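Long-range contact in chitin binding protein (Streptomyces lividans, PDB 5FTZ), which is a copper-dependent lytic polysaccharide monooxygenase of family AA10 that probably binds chitin and cleaves its chains oxidatively: residues V150-W155 with Y165-V170. Residues are numbered along the deposited sequence; the frame is centred on the assembly and turned at random.
Sequences VILAVW and YACSDV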
ATOM      1  N   VAL A 150      -3.744 -27.183  18.150  1.00  7.38           N
ATOM      2  CA  VAL A 150      -4.413 -26.058  17.510  1.00  7.59           C
ATOM      3  C   VAL A 150      -3.510 -25.475  16.449  1.00  7.50           C
ATOM      4  O   VAL A 150      -2.301 -25.279  16.690  1.00  8.29           O
ATOM      5  CB  VAL A 150      -4.820 -25.002  18.537  1.00  8.58           C
ATOM      6  CG1 VAL A 150      -5.288 -23.709  17.832  1.00 10.61           C
ATOM      7  CG2 VAL A 150      -5.908 -25.572  19.474  1.00  8.84           C
ATOM      8  N   ILE A 151      -4.043 -25.233  15.273  1.00  7.29           N
ATOM      9  CA  ILE A 151      -3.415 -24.426  14.250  1.00  7.80           C
ATOM     10  C   ILE A 151      -4.033 -23.066  14.286  1.00  8.20           C
ATOM     11  O   ILE A 151      -5.285 -22.941  14.205  1.00  9.40           O
ATOM     12  CB  ILE A 151      -3.491 -25.100  12.850  1.00  8.67           C
ATOM     13  CG1 ILE A 151      -2.636 -26.380  12.810  1.00 10.18           C
ATOM     14  CG2 ILE A 151      -3.111 -24.058  11.784  1.00  9.02           C
ATOM     15  CD1 ILE A 151      -2.755 -27.275  11.595  1.00 11.29           C
ATOM     16  N   LEU A 152      -3.224 -22.052  14.420  1.00  7.66           N
ATOM     17  CA  LEU A 152      -3.618 -20.624  14.378  1.00  7.69           C
ATOM     18  C   LEU A 152      -3.231 -20.056  13.053  1.00  7.95           C
ATOM     19  O   LEU A 152      -2.038 -20.070  12.692  1.00  8.47           O
ATOM     20  CB  LEU A 152      -2.975 -19.847  15.528  1.00  8.42           C
ATOM     21  CG  LEU A 152      -3.204 -18.337  15.492  1.00  9.17           C
ATOM     22  CD1 LEU A 152      -4.630 -17.987  15.767  1.00 10.31           C
ATOM     23  CD2 LEU A 152      -2.269 -17.631  16.462  1.00 10.39           C
ATOM     24  N   ALA A 153      -4.214 -19.523  12.328  1.00  7.14           N
ATOM     25  CA  ALA A 153      -4.019 -18.859  11.056  1.00  7.46           C
ATOM     26  C   ALA A 153      -4.209 -17.394  11.258  1.00  8.29           C
ATOM     27  O   ALA A 153      -5.173 -16.974  11.889  1.00  8.93           O
ATOM     28  CB  ALA A 153      -5.018 -19.432  10.064  1.00  7.81           C
ATOM     29  N   VAL A 154      -3.264 -16.621  10.757  1.00  8.21           N
ATOM     30  CA  VAL A 154      -3.286 -15.173  10.884  1.00  7.87           C
ATOM     31  C   VAL A 154      -3.151 -14.532   9.512  1.00  7.81           C
ATOM     32  O   VAL A 154      -2.184 -14.791   8.791  1.00  8.14           O
ATOM     33  CB  VAL A 154      -2.191 -14.696  11.841  1.00  8.59           C
ATOM     34  CG1 VAL A 154      -2.375 -13.182  12.044  1.00  9.23           C
ATOM     35  CG2 VAL A 154      -2.230 -15.407  13.199  1.00  9.54           C
ATOM     36  N   TRP A 155      -4.146 -13.722   9.157  1.00  7.58           N
ATOM     37  CA  TRP A 155      -4.192 -12.989   7.890  1.00  7.50           C
ATOM     38  C   TRP A 155      -3.967 -11.507   8.168  1.00  7.86           C
ATOM     39  O   TRP A 155      -4.794 -10.883   8.780  1.00  8.48           O
ATOM     40  CB  TRP A 155      -5.550 -13.237   7.247  1.00  7.63           C
ATOM     41  CG  TRP A 155      -5.854 -12.350   6.077  1.00  8.30           C
ATOM     42  CD1 TRP A 155      -4.982 -11.879   5.153  1.00  9.65           C
ATOM     43  CD2 TRP A 155      -7.158 -11.882   5.669  1.00  8.94           C
ATOM     44  NE1 TRP A 155      -5.655 -11.089   4.210  1.00 10.26           N
ATOM     45  CE2 TRP A 155      -6.994 -11.131   4.496  1.00 10.10           C
ATOM     46  CE3 TRP A 155      -8.451 -12.063   6.181  1.00 10.05           C
ATOM     47  CZ2 TRP A 155      -8.074 -10.502   3.865  1.00 11.11           C
ATOM     48  CZ3 TRP A 155      -9.497 -11.500   5.518  1.00 10.96           C
ATOM     49  CH2 TRP A 155      -9.303 -10.721   4.390  1.00 12.00           C
ATOM     50  N   TYR A 165      -7.801 -13.555  12.793  1.00  7.10           N
ATOM     51  CA  TYR A 165      -7.301 -14.693  13.563  1.00  7.30           C
ATOM     52  C   TYR A 165      -8.259 -15.856  13.522  1.00  7.42           C
ATOM     53  O   TYR A 165      -9.455 -15.686  13.722  1.00  8.64           O
ATOM     54  CB  TYR A 165      -7.103 -14.268  15.020  1.00  7.20           C
ATOM     55  CG  TYR A 165      -5.980 -13.254  15.152  1.00  7.68           C
ATOM     56  CD1 TYR A 165      -6.204 -11.896  14.958  1.00  8.14           C
ATOM     57  CD2 TYR A 165      -4.710 -13.632  15.544  1.00  7.91           C
ATOM     58  CE1 TYR A 165      -5.164 -10.954  15.055  1.00  9.02           C
ATOM     59  CE2 TYR A 165      -3.663 -12.714  15.585  1.00  8.54           C
ATOM     60  CZ  TYR A 165      -3.898 -11.384  15.360  1.00  8.82           C
ATOM     61  OH  TYR A 165      -2.806 -10.516  15.437  1.00  9.96           O
ATOM     62  N   ALA A 166      -7.747 -17.062  13.247  1.00  7.02           N
ATOM     63  CA  ALA A 166      -8.627 -18.220  13.167  1.00  8.25           C
ATOM     64  C   ALA A 166      -7.932 -19.459  13.768  1.00  8.14           C
ATOM     65  O   ALA A 166      -6.920 -19.919  13.228  1.00  8.70           O
ATOM     66  CB  ALA A 166      -9.021 -18.519  11.731  1.00  8.81           C
ATOM     67  N   CYS A 167      -8.456 -19.906  14.888  1.00  8.05           N
ATOM     68  CA  CYS A 167      -7.935 -21.123  15.555  1.00  8.51           C
ATOM     69  C   CYS A 167      -8.670 -22.330  15.031  1.00  8.19           C
ATOM     70  O   CYS A 167      -9.921 -22.325  15.060  1.00  8.53           O
ATOM     71  CB  CYS A 167      -8.181 -21.044  17.056  1.00  9.62           C
ATOM     72  SG  CYS A 167      -7.153 -19.746  17.803  1.00 13.85           S
ATOM     73  N   SER A 168      -7.960 -23.400  14.665  1.00  7.53           N
ATOM     74  CA  SER A 168      -8.549 -24.627  14.229  1.00  8.07           C
ATOM     75  C   SER A 168      -8.057 -25.752  15.097  1.00  8.84           C
ATOM     76  O   SER A 168      -6.839 -25.994  15.188  1.00  8.90           O
ATOM     77  CB  SER A 168      -8.212 -24.901  12.803  1.00  9.09           C
ATOM     78  OG  SER A 168      -8.635 -23.879  11.915  1.00  9.88           O
ATOM     79  N   ASP A 169      -8.976 -26.557  15.607  1.00  8.34           N
ATOM     80  CA  ASP A 169      -8.618 -27.782  16.347  1.00  8.55           C
ATOM     81  C   ASP A 169      -8.329 -28.926  15.411  1.00  8.87           C
ATOM     82  O   ASP A 169      -9.128 -29.214  14.507  1.00  8.54           O
ATOM     83  CB  ASP A 169      -9.723 -28.172  17.301  1.00  8.66           C
ATOM     84  CG  ASP A 169      -9.976 -27.106  18.320  1.00  9.84           C
ATOM     85  OD1 ASP A 169      -9.214 -27.050  19.324  1.00 10.52           O
ATOM     86  OD2 ASP A 169     -10.919 -26.282  18.125  1.00  9.84           O
ATOM     87  N   VAL A 170      -7.178 -29.530  15.587  1.00  8.29           N
ATOM     88  CA  VAL A 170      -6.740 -30.682  14.764  1.00  8.95           C
ATOM     89  C   VAL A 170      -6.268 -31.818  15.654  1.00  9.59           C
ATOM     90  O   VAL A 170      -6.019 -31.640  16.852  1.00  9.40           O
ATOM     91  CB  VAL A 170      -5.676 -30.278  13.737  1.00  9.87           C
ATOM     92  CG1 VAL A 170      -6.182 -29.180  12.789  1.00  9.98           C
ATOM     93  CG2 VAL A 170      -4.396 -29.858  14.452  1.00 10.68           C
TER
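Val154 packs against one face of the Tyr165 ring, the two side chains pointing the same way from a non-hydrogen-bonded pair of the antiparallel hairpin strands. CG1 of Val154 sits 4.2 Å from the ring centroid of Tyr165, a CH-pi contact over the face. The ring reaches it because Tyr165 CG is anti to its own carbonyl carbon (chi1 -67°); CG2 of the valine meets the rim at CD2 and CE2, so a beta-branched residue touches the ring twice. Leu152 CD1 meets the ring's edge, but its closer neighbour is Cys167, with CD1 to SG at 3.7 Å. That sulfur is half of a disulfide with Cys49, so an apolar leucine suits its buried flank. Farther along this face Val150 and Asp169 run side by side; the carboxylate is buried, yet Arg10 pairs with OD2 and His148 hydrogen-bonds OD1. On the reverse face, small Ala153 and Ala166 let Thr4 of strand 2-6 pack close, and the side chains of Ile151 and Val170 cross at about a right angle, Ile151 CD1 lying 4.1 Å from Val170 CG1. Two reciprocal backbone pairs, Ile151 with Ser168 and Ala153 with Ala166, fix the register; Ala153 N to Ala166 O is nearly straight at 172°. The strands form a beta hairpin in the enzyme's beta-sandwich core: strand 93-100 flanks 148-157, strand 33-35 borders 162-171, and strand 2-6 and helix 10-15 pack against the hairpin.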